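Local coordinates for protein MJ1225 (Methanocaldococcus jannaschii, PDB 3LFZ) that binds adenine nucleotides (ATP, ADP and AMP) through its CBS motifs, and may act as an energy sensor, as the related gamma subunits of AMP-activated protein kinase do, at residues 131-136 and 271-276; 93-98 and 113-118; 157-162 and 180-185. All coordinates share one frame; numbering follows the deposited sequence.

Interaction 1: 131-136 and 271-276. With ADP (adenosine-5'-diphosphate), chain C; ATP (adenosine-5'-triphosphate), chain D.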
# COMPACT_ATOMS: atom_id res chain seq x y z
N ILE A 131 7.94 -4.19 -10.83
CA ILE A 131 7.47 -5.50 -10.36
C ILE A 131 6.97 -5.41 -8.92
O ILE A 131 7.58 -4.77 -8.07
CB ILE A 131 8.58 -6.60 -10.52
CG1 ILE A 131 8.06 -7.99 -10.12
CG2 ILE A 131 9.85 -6.25 -9.74
CD1 ILE A 131 7.66 -8.85 -11.30
N THR A 132 5.83 -6.05 -8.66
CA THR A 132 5.24 -6.10 -7.32
C THR A 132 5.24 -7.52 -6.79
O THR A 132 5.46 -8.47 -7.55
CB THR A 132 3.78 -5.58 -7.31
OG1 THR A 132 2.95 -6.45 -8.08
CG2 THR A 132 3.69 -4.17 -7.87
N GLU A 133 4.97 -7.68 -5.50
CA GLU A 133 4.82 -8.99 -4.88
C GLU A 133 3.68 -9.78 -5.53
O GLU A 133 3.74 -11.00 -5.61
CB GLU A 133 4.58 -8.86 -3.38
CG GLU A 133 5.68 -8.13 -2.63
CD GLU A 133 5.32 -7.89 -1.18
OE1 GLU A 133 6.11 -8.31 -0.32
OE2 GLU A 133 4.26 -7.29 -0.91
N ARG A 134 2.65 -9.06 -5.97
CA ARG A 134 1.50 -9.67 -6.64
C ARG A 134 1.89 -10.32 -7.97
O ARG A 134 1.43 -11.43 -8.27
CB ARG A 134 0.38 -8.66 -6.86
CG ARG A 134 -0.95 -9.29 -7.27
CD ARG A 134 -2.12 -8.37 -6.96
NE ARG A 134 -2.08 -7.94 -5.56
CZ ARG A 134 -2.52 -6.77 -5.12
NH1 ARG A 134 -3.05 -5.89 -5.96
NH2 ARG A 134 -2.42 -6.47 -3.83
N ASP A 135 2.71 -9.63 -8.76
CA ASP A 135 3.20 -10.16 -10.04
C ASP A 135 3.97 -11.46 -9.83
O ASP A 135 3.81 -12.41 -10.59
CB ASP A 135 4.09 -9.15 -10.76
CG ASP A 135 3.41 -7.82 -11.00
OD1 ASP A 135 2.16 -7.78 -11.15
OD2 ASP A 135 4.13 -6.80 -11.05
N VAL A 136 4.80 -11.50 -8.79
CA VAL A 136 5.59 -12.69 -8.46
C VAL A 136 4.70 -13.84 -7.97
O VAL A 136 4.88 -14.98 -8.40
CB VAL A 136 6.73 -12.37 -7.45
CG1 VAL A 136 7.54 -13.63 -7.13
CG2 VAL A 136 7.66 -11.30 -8.01
N THR A 271 -0.41 -11.79 4.58
CA THR A 271 -0.32 -10.85 3.47
C THR A 271 0.50 -11.45 2.34
O THR A 271 1.05 -12.55 2.47
CB THR A 271 0.28 -9.48 3.92
OG1 THR A 271 1.69 -9.59 4.08
CG2 THR A 271 -0.35 -8.99 5.23
N GLU A 272 0.59 -10.72 1.23
CA GLU A 272 1.35 -11.16 0.06
C GLU A 272 2.81 -11.40 0.38
O GLU A 272 3.43 -12.30 -0.19
CB GLU A 272 1.25 -10.12 -1.06
CG GLU A 272 -0.15 -9.85 -1.54
CD GLU A 272 -0.18 -8.86 -2.68
OE1 GLU A 272 0.44 -7.78 -2.56
OE2 GLU A 272 -0.83 -9.15 -3.70
N LYS A 273 3.38 -10.58 1.27
CA LYS A 273 4.77 -10.76 1.68
C LYS A 273 4.96 -12.10 2.39
O LYS A 273 5.95 -12.78 2.16
CB LYS A 273 5.27 -9.61 2.55
CG LYS A 273 6.80 -9.54 2.63
CD LYS A 273 7.30 -8.43 3.55
CE LYS A 273 6.91 -7.04 3.06
NZ LYS A 273 7.33 -6.77 1.66
N ASP A 274 4.00 -12.46 3.24
CA ASP A 274 4.03 -13.74 3.93
C ASP A 274 4.00 -14.89 2.94
O ASP A 274 4.85 -15.78 2.99
CB ASP A 274 2.86 -13.87 4.91
CG ASP A 274 2.89 -12.82 5.99
OD1 ASP A 274 4.00 -12.51 6.49
OD2 ASP A 274 1.81 -12.31 6.33
N VAL A 275 3.02 -14.86 2.03
CA VAL A 275 2.91 -15.88 0.99
C VAL A 275 4.27 -16.11 0.33
O VAL A 275 4.67 -17.25 0.11
CB VAL A 275 1.83 -15.51 -0.07
CG1 VAL A 275 1.86 -16.48 -1.25
CG2 VAL A 275 0.45 -15.48 0.56
N LEU A 276 4.98 -15.02 0.05
CA LEU A 276 6.28 -15.08 -0.63
C LEU A 276 7.41 -15.75 0.17
O LEU A 276 8.45 -16.09 -0.40
CB LEU A 276 6.73 -13.69 -1.09
CG LEU A 276 6.16 -13.10 -2.39
CD1 LEU A 276 6.76 -11.72 -2.62
CD2 LEU A 276 6.43 -14.00 -3.59
PB ADP C . 0.84 -4.37 4.74
O1B ADP C . 0.24 -4.99 3.53
O2B ADP C . -0.28 -4.05 5.88
O3B ADP C . 1.63 -2.97 4.49
PA ADP C . 3.02 -6.08 4.49
O1A ADP C . 2.42 -6.87 3.37
O2A ADP C . 4.06 -4.92 4.02
O3A ADP C . 1.91 -5.34 5.40
O5' ADP C . 3.65 -7.11 5.52
C5' ADP C . 4.88 -7.03 6.21
C4' ADP C . 4.77 -7.95 7.45
O4' ADP C . 3.96 -7.24 8.43
C3' ADP C . 4.03 -9.27 7.14
O3' ADP C . 4.61 -10.34 7.89
C2' ADP C . 2.60 -8.99 7.60
O2' ADP C . 1.94 -10.20 7.99
C1' ADP C . 2.82 -8.07 8.80
N9 ADP C . 1.61 -7.23 9.01
C8 ADP C . 0.87 -6.63 8.07
N7 ADP C . -0.14 -5.97 8.64
C5 ADP C . -0.05 -6.14 9.95
C6 ADP C . -0.80 -5.70 11.04
N6 ADP C . -1.87 -4.93 10.86
N1 ADP C . -0.41 -6.07 12.27
C2 ADP C . 0.65 -6.84 12.46
N3 ADP C . 1.39 -7.27 11.45
C4 ADP C . 1.06 -6.94 10.19
PG ATP D . -3.42 -2.92 -4.18
O1G ATP D . -1.98 -2.53 -3.57
O2G ATP D . -4.29 -1.74 -4.36
O3G ATP D . -3.06 -3.60 -5.59
PB ATP D . -3.97 -3.95 -1.65
O1B ATP D . -3.64 -5.27 -1.10
O2B ATP D . -3.08 -2.80 -1.36
O3B ATP D . -4.11 -4.06 -3.24
PA ATP D . -5.75 -1.99 -0.78
O1A ATP D . -5.09 -1.64 0.49
O2A ATP D . -5.48 -1.17 -1.98
O3A ATP D . -5.44 -3.54 -1.13
O5' ATP D . -7.33 -2.03 -0.53
C5' ATP D . -8.26 -1.70 -1.58
C4' ATP D . -9.70 -1.87 -1.07
O4' ATP D . -9.91 -3.27 -0.72
C3' ATP D . -9.87 -1.05 0.22
O3' ATP D . -11.13 -0.39 0.21
C2' ATP D . -9.82 -2.10 1.33
O2' ATP D . -10.64 -1.70 2.44
C1' ATP D . -10.40 -3.34 0.64
N9 ATP D . -9.83 -4.58 1.24
C8 ATP D . -8.54 -4.81 1.49
N7 ATP D . -8.40 -6.03 2.03
C5 ATP D . -9.61 -6.56 2.13
C6 ATP D . -10.09 -7.78 2.60
N6 ATP D . -9.25 -8.69 3.09
N1 ATP D . -11.42 -8.02 2.55
C2 ATP D . -12.26 -7.12 2.07
N3 ATP D . -11.83 -5.95 1.61
C4 ATP D . -10.52 -5.65 1.62
O HOH W 1 1.55 -6.57 -4.39
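Arg134 and Glu272 form the salt bridge at the heart of this buried contact between two CBS motifs, where the helix after the last strand of one meets its counterpart in the other. Glu272 OE2 is met on its syn side by Arg134 NE at 2.5 Å, close to the guanidinium plane, while NH2 adds a weak second bond. The arginine chain, bent at chi3 (-53°), turns the rest of its edge to the ATP of chain D, where NH2 donates to O3B at 3.0 Å. Glu272 thus holds a phosphate-binding group in place. A water accepts weakly from Arg134 N and donates to Glu272 OE1.

Beside this pair, Lys273 NZ reaches Glu133 OE1 at 2.8 Å from above the carboxylate plane; its charge probably eases the closeness of the two glutamates. The methylenes of Glu133 lie on Leu276 CD1, whose other methyl, CD2, meets Val136 CG1 at 3.7 Å, the two side chains crossing at about a right angle. Leu111 of helix 103-112 also covers Leu276.

Capping boxes set both helix starts: Thr132 with Asp135, and Thr271 with Asp274. The second pair doubles as an ADP site. Thr271 OG1 donates to O1A at 2.9 Å, and the aspartate's two oxygens divide the ribose hydroxyls, OD1 taking O3' and OD2 taking O2', each at 2.7 Å.

Interaction 2: 93-98 and 113-118. With ATP (adenosine-5'-triphosphate), chain B.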
# COMPACT_ATOMS: atom_id res chain seq x y z
N ASN A 93 16.07 8.04 -2.80
CA ASN A 93 16.91 6.87 -2.54
C ASN A 93 16.05 5.60 -2.72
O ASN A 93 15.95 4.77 -1.82
CB ASN A 93 17.51 6.96 -1.12
CG ASN A 93 18.62 5.93 -0.87
OD1 ASN A 93 19.23 5.40 -1.81
ND2 ASN A 93 18.88 5.66 0.40
N VAL A 94 15.43 5.49 -3.89
CA VAL A 94 14.45 4.43 -4.19
C VAL A 94 15.09 3.05 -4.27
O VAL A 94 16.21 2.91 -4.76
CB VAL A 94 13.70 4.72 -5.53
CG1 VAL A 94 12.61 3.68 -5.80
CG2 VAL A 94 13.10 6.12 -5.51
N ILE A 95 14.39 2.02 -3.79
CA ILE A 95 14.84 0.64 -3.98
C ILE A 95 14.36 0.14 -5.35
O ILE A 95 13.16 -0.03 -5.58
CB ILE A 95 14.37 -0.30 -2.85
CG1 ILE A 95 14.92 0.19 -1.50
CG2 ILE A 95 14.82 -1.73 -3.12
CD1 ILE A 95 14.28 -0.46 -0.30
N THR A 96 15.32 -0.09 -6.24
CA THR A 96 15.05 -0.49 -7.62
C THR A 96 15.73 -1.81 -7.96
O THR A 96 16.60 -2.28 -7.23
CB THR A 96 15.53 0.58 -8.64
OG1 THR A 96 16.96 0.66 -8.61
CG2 THR A 96 14.93 1.95 -8.33
N LEU A 97 15.33 -2.41 -9.08
CA LEU A 97 16.03 -3.57 -9.63
C LEU A 97 16.58 -3.27 -11.02
O LEU A 97 15.94 -2.57 -11.81
CB LEU A 97 15.11 -4.80 -9.68
CG LEU A 97 14.54 -5.34 -8.36
CD1 LEU A 97 13.42 -6.32 -8.65
CD2 LEU A 97 15.61 -5.98 -7.49
N LYS A 98 17.78 -3.78 -11.30
CA LYS A 98 18.39 -3.65 -12.63
C LYS A 98 17.63 -4.54 -13.61
O LYS A 98 17.08 -5.56 -13.22
CB LYS A 98 19.88 -4.01 -12.58
CG LYS A 98 20.72 -3.07 -11.71
CD LYS A 98 20.82 -1.67 -12.32
CE LYS A 98 21.23 -0.63 -11.27
NZ LYS A 98 21.28 0.74 -11.85
N LYS A 113 13.79 -5.94 2.52
CA LYS A 113 13.80 -4.48 2.45
C LYS A 113 12.42 -3.84 2.64
O LYS A 113 12.23 -2.67 2.34
CB LYS A 113 14.42 -3.99 1.14
CG LYS A 113 15.80 -4.57 0.83
CD LYS A 113 16.84 -4.15 1.85
CE LYS A 113 18.13 -4.93 1.64
NZ LYS A 113 19.21 -4.49 2.58
N ASN A 114 11.46 -4.62 3.14
CA ASN A 114 10.12 -4.11 3.46
C ASN A 114 9.53 -3.21 2.36
O ASN A 114 9.06 -2.10 2.64
CB ASN A 114 10.15 -3.38 4.82
CG ASN A 114 8.77 -3.19 5.41
OD1 ASN A 114 7.85 -3.98 5.17
ND2 ASN A 114 8.61 -2.14 6.21
N VAL A 115 9.60 -3.67 1.11
CA VAL A 115 8.87 -3.05 0.00
C VAL A 115 7.98 -4.09 -0.68
O VAL A 115 8.26 -5.29 -0.61
CB VAL A 115 9.80 -2.38 -1.05
CG1 VAL A 115 10.56 -1.20 -0.45
CG2 VAL A 115 10.77 -3.39 -1.68
N GLY A 116 6.92 -3.63 -1.32
CA GLY A 116 5.99 -4.52 -2.01
C GLY A 116 6.03 -4.40 -3.52
O GLY A 116 5.36 -5.15 -4.23
N GLY A 117 6.82 -3.45 -4.00
CA GLY A 117 6.93 -3.19 -5.43
C GLY A 117 8.18 -2.39 -5.69
O GLY A 117 8.54 -1.51 -4.90
N ALA A 118 8.86 -2.68 -6.79
CA ALA A 118 10.09 -1.97 -7.12
C ALA A 118 10.19 -1.63 -8.59
O ALA A 118 9.87 -2.46 -9.45
CB ALA A 118 11.31 -2.78 -6.67
PG ATP B . 3.10 -3.07 0.56
O1G ATP B . 2.39 -2.81 1.99
O2G ATP B . 4.10 -4.16 0.64
O3G ATP B . 1.86 -3.45 -0.42
PB ATP B . 5.16 -1.05 0.34
O1B ATP B . 5.63 -1.38 1.70
O2B ATP B . 6.00 -1.39 -0.83
O3B ATP B . 3.65 -1.62 0.08
PA ATP B . 3.90 1.33 1.17
O1A ATP B . 2.79 1.81 0.32
O2A ATP B . 3.61 0.57 2.40
O3A ATP B . 4.92 0.53 0.23
O5' ATP B . 4.79 2.62 1.54
C5' ATP B . 5.65 2.69 2.69
C4' ATP B . 6.83 3.64 2.41
O4' ATP B . 7.74 2.91 1.54
C3' ATP B . 6.39 4.89 1.63
O3' ATP B . 7.06 6.03 2.17
C2' ATP B . 6.85 4.60 0.20
O2' ATP B . 7.17 5.81 -0.50
C1' ATP B . 8.10 3.77 0.44
N9 ATP B . 8.42 2.89 -0.71
C8 ATP B . 7.59 2.06 -1.35
N7 ATP B . 8.24 1.44 -2.33
C5 ATP B . 9.50 1.87 -2.33
C6 ATP B . 10.63 1.59 -3.09
N6 ATP B . 10.59 0.72 -4.10
N1 ATP B . 11.78 2.23 -2.80
C2 ATP B . 11.85 3.11 -1.81
N3 ATP B . 10.79 3.39 -1.06
C4 ATP B . 9.61 2.79 -1.29
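Ile95 meets Val115 and Ala118 without any direct hydrogen bond between their two segments; the adenine of the chain B ATP ties them together instead. The segments belong to the beta-alpha-beta unit of a CBS motif, strand 97-98, helix 103-112 and strand 117-121, and the base lies where 93-96 and 113-117 have not yet come together as neighbouring strands. Its amine N6 donates to both Ile95 O and Gly117 O, each at 3.1 Å, while Ile95 N donates to N1 at 2.8 Å. Backbone groups thus read the adenine edge, leaving the side chains to grip by shape. Val115 CG1 sits over one ring face, 3.8 Å from C5, and Val94 CG1 comes from the other side of the base plane, at its N1 rim, 3.4 Å from N1.

Ile95 suits its place by length: chi2 of 167° stretches the chain so that CD1 reaches Val115 CG1 and the CB of Lys113, both at 3.8 Å. Ala118 is small enough to bring its CB to 3.5 Å from Ile95 O. Glycine suits position 116 because a CB there would clash with ATP O2G; Gly116 N points at the phosphates, with an apparently very short bond to O2B.

Interaction 3: 157-162 and 180-185. With ADP (adenosine-5'-diphosphate), chain C; ATP (adenosine-5'-triphosphate), chain D.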
# COMPACT_ATOMS: atom_id res chain seq x y z
N ASP A 157 0.91 -11.53 16.05
CA ASP A 157 0.68 -10.27 16.75
C ASP A 157 0.14 -9.22 15.80
O ASP A 157 0.90 -8.59 15.06
CB ASP A 157 1.98 -9.76 17.37
CG ASP A 157 2.43 -10.58 18.57
OD1 ASP A 157 2.09 -11.78 18.66
OD2 ASP A 157 3.15 -10.01 19.42
N VAL A 158 -1.18 -9.02 15.81
CA VAL A 158 -1.79 -8.07 14.88
C VAL A 158 -1.90 -6.68 15.50
O VAL A 158 -2.36 -6.52 16.63
CB VAL A 158 -3.18 -8.52 14.39
CG1 VAL A 158 -3.55 -7.80 13.10
CG2 VAL A 158 -3.21 -10.02 14.16
N ILE A 159 -1.45 -5.69 14.73
CA ILE A 159 -1.72 -4.29 15.03
C ILE A 159 -3.07 -3.97 14.40
O ILE A 159 -3.36 -4.36 13.27
CB ILE A 159 -0.60 -3.37 14.50
CG1 ILE A 159 0.77 -3.79 15.04
CG2 ILE A 159 -0.91 -1.91 14.82
CD1 ILE A 159 0.98 -3.60 16.55
N VAL A 160 -3.90 -3.27 15.17
CA VAL A 160 -5.32 -3.24 14.90
C VAL A 160 -5.86 -1.83 15.11
O VAL A 160 -5.25 -1.02 15.81
CB VAL A 160 -6.05 -4.25 15.84
CG1 VAL A 160 -7.52 -4.29 15.57
CG2 VAL A 160 -5.47 -5.66 15.69
N ALA A 161 -6.99 -1.53 14.46
CA ALA A 161 -7.74 -0.30 14.72
C ALA A 161 -9.10 -0.68 15.30
O ALA A 161 -9.52 -1.83 15.18
CB ALA A 161 -7.90 0.50 13.44
N THR A 162 -9.77 0.27 15.94
CA THR A 162 -11.12 0.03 16.47
C THR A 162 -12.15 0.90 15.75
O THR A 162 -11.80 1.92 15.16
CB THR A 162 -11.19 0.24 18.02
OG1 THR A 162 -11.04 1.63 18.34
CG2 THR A 162 -10.12 -0.57 18.75
N ARG A 180 -0.06 -0.88 5.82
CA ARG A 180 -1.10 -0.22 5.05
C ARG A 180 -2.51 -0.67 5.42
O ARG A 180 -3.47 0.08 5.26
CB ARG A 180 -0.90 -0.45 3.55
CG ARG A 180 0.49 -0.12 3.03
CD ARG A 180 0.51 -0.15 1.52
NE ARG A 180 -0.78 0.25 0.97
CZ ARG A 180 -1.55 -0.52 0.21
NH1 ARG A 180 -1.14 -1.73 -0.15
NH2 ARG A 180 -2.72 -0.07 -0.23
N ARG A 181 -2.64 -1.91 5.91
CA ARG A 181 -3.96 -2.40 6.31
C ARG A 181 -4.04 -2.85 7.74
O ARG A 181 -3.18 -3.58 8.24
CB ARG A 181 -4.51 -3.49 5.39
CG ARG A 181 -3.49 -4.33 4.72
CD ARG A 181 -3.25 -3.82 3.34
NE ARG A 181 -2.25 -4.62 2.68
CZ ARG A 181 -1.96 -4.52 1.39
NH1 ARG A 181 -2.60 -3.64 0.65
NH2 ARG A 181 -1.03 -5.30 0.85
N LEU A 182 -5.11 -2.41 8.38
CA LEU A 182 -5.38 -2.76 9.75
C LEU A 182 -6.74 -3.43 9.84
O LEU A 182 -7.74 -2.87 9.41
CB LEU A 182 -5.34 -1.50 10.64
CG LEU A 182 -4.09 -0.62 10.56
CD1 LEU A 182 -4.22 0.58 11.48
CD2 LEU A 182 -2.82 -1.40 10.89
N PRO A 183 -6.77 -4.65 10.40
CA PRO A 183 -8.07 -5.24 10.68
C PRO A 183 -8.76 -4.36 11.72
O PRO A 183 -8.09 -3.83 12.60
CB PRO A 183 -7.73 -6.61 11.28
CG PRO A 183 -6.27 -6.84 10.97
CD PRO A 183 -5.66 -5.48 10.91
N VAL A 184 -10.06 -4.17 11.59
CA VAL A 184 -10.81 -3.39 12.58
C VAL A 184 -11.46 -4.36 13.56
O VAL A 184 -12.23 -5.24 13.17
CB VAL A 184 -11.86 -2.44 11.95
CG1 VAL A 184 -12.45 -1.52 13.02
CG2 VAL A 184 -11.24 -1.61 10.83
N VAL A 185 -11.11 -4.21 14.84
CA VAL A 185 -11.49 -5.16 15.88
C VAL A 185 -12.19 -4.47 17.04
O VAL A 185 -11.76 -3.42 17.51
CB VAL A 185 -10.26 -5.95 16.38
CG1 VAL A 185 -10.58 -6.76 17.64
CG2 VAL A 185 -9.74 -6.87 15.28
PB ADP C . 0.84 -4.37 4.74
O1B ADP C . 0.24 -4.99 3.53
O2B ADP C . -0.28 -4.05 5.88
O3B ADP C . 1.63 -2.97 4.49
PA ADP C . 3.02 -6.08 4.49
O1A ADP C . 2.42 -6.87 3.37
O2A ADP C . 4.06 -4.92 4.02
O3A ADP C . 1.91 -5.34 5.40
O5' ADP C . 3.65 -7.11 5.52
C5' ADP C . 4.88 -7.03 6.21
C4' ADP C . 4.77 -7.95 7.45
O4' ADP C . 3.96 -7.24 8.43
C3' ADP C . 4.03 -9.27 7.14
O3' ADP C . 4.61 -10.34 7.89
C2' ADP C . 2.60 -8.99 7.60
O2' ADP C . 1.94 -10.20 7.99
C1' ADP C . 2.82 -8.07 8.80
N9 ADP C . 1.61 -7.23 9.01
C8 ADP C . 0.87 -6.63 8.07
N7 ADP C . -0.14 -5.97 8.64
C5 ADP C . -0.05 -6.14 9.95
C6 ADP C . -0.80 -5.70 11.04
N6 ADP C . -1.87 -4.93 10.86
N1 ADP C . -0.41 -6.07 12.27
C2 ADP C . 0.65 -6.84 12.46
N3 ADP C . 1.39 -7.27 11.45
C4 ADP C . 1.06 -6.94 10.19
PG ATP D . -3.42 -2.92 -4.18
O1G ATP D . -1.98 -2.53 -3.57
O2G ATP D . -4.29 -1.74 -4.36
O3G ATP D . -3.06 -3.60 -5.59
PB ATP D . -3.97 -3.95 -1.65
O1B ATP D . -3.64 -5.27 -1.10
O2B ATP D . -3.08 -2.80 -1.36
O3B ATP D . -4.11 -4.06 -3.24
PA ATP D . -5.75 -1.99 -0.78
O1A ATP D . -5.09 -1.64 0.49
O2A ATP D . -5.48 -1.17 -1.98
O3A ATP D . -5.44 -3.54 -1.13
O5' ATP D . -7.33 -2.03 -0.53
C5' ATP D . -8.26 -1.70 -1.58
C4' ATP D . -9.70 -1.87 -1.07
O4' ATP D . -9.91 -3.27 -0.72
C3' ATP D . -9.87 -1.05 0.22
O3' ATP D . -11.13 -0.39 0.21
C2' ATP D . -9.82 -2.10 1.33
O2' ATP D . -10.64 -1.70 2.44
C1' ATP D . -10.40 -3.34 0.64
N9 ATP D . -9.83 -4.58 1.24
C8 ATP D . -8.54 -4.81 1.49
N7 ATP D . -8.40 -6.03 2.03
C5 ATP D . -9.61 -6.56 2.13
C6 ATP D . -10.09 -7.78 2.60
N6 ATP D . -9.25 -8.69 3.09
N1 ATP D . -11.42 -8.02 2.55
C2 ATP D . -12.26 -7.12 2.07
N3 ATP D . -11.83 -5.95 1.61
C4 ATP D . -10.52 -5.65 1.62
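Val160 CG1 presses into the notch between Pro183 O and Val185. With that methyl anti to the backbone N (chi1 -178°), it comes to 3.3 Å from Val185 CB, closer than two carbons normally sit. On the ADP side, Val158 CG1 rests on the corner of the Pro183 ring, 3.6 Å from CG, and Ile159 O stands off the CD corner of the same ring. Leu182 forks between two hollows: CD1 reaches Ala161 CB at 4.2 Å, a spot that suits a small residue, while CD2 approaches Ile159 O and the adenine amine.

Through the middle runs a single beta bridge of parallel pattern, in which Ala161 N donates to Pro183 O and Val185 N to Ala161 O at 2.9 Å, nearly straight. This pairing joins the loop that precedes helix 167-177 in a CBS motif to strand 181-186, with that helix covering Leu182. Farther along, the adenine of ADP bonds to both segments: Ile159 N donates to N1 at 2.7 Å, and N6 donates to both Ile159 O and Arg181 O.

At the phosphate end, Arg180 N donates to ADP O3B, while its guanidinium meets ATP O2B of chain D edge-on, NH1 at 2.5 Å. With a methionine in its place, ATP O2B would probably lose this charged partner and Ser196 OG its bond from NE. Arg181 N donates to ADP O2B at 3.2 Å.

Interactions 1 and 2 are neighbours in one sheet, with centres 13 Å apart: strands 117-121 and 127-132 pair, and Ala118 N lies 2.8 Å from Ile131 O, while Glu133 N lies 2.9 Å from Gly116 O, both probable hydrogen bonds. The chain thus passes from the adenine site of interaction 2 into the helix start of interaction 1. Interaction 3 is nested in the loop that interaction 1 closes. Their centres are about 20 Å apart, yet both hold the same two nucleotides: ADP, with ribose at 271-276 and adenine at 157-162, and the ATP of chain D. Interactions 2 and 3, about 25 Å apart between centres, bind different adenines on opposite sides of the chain's centre.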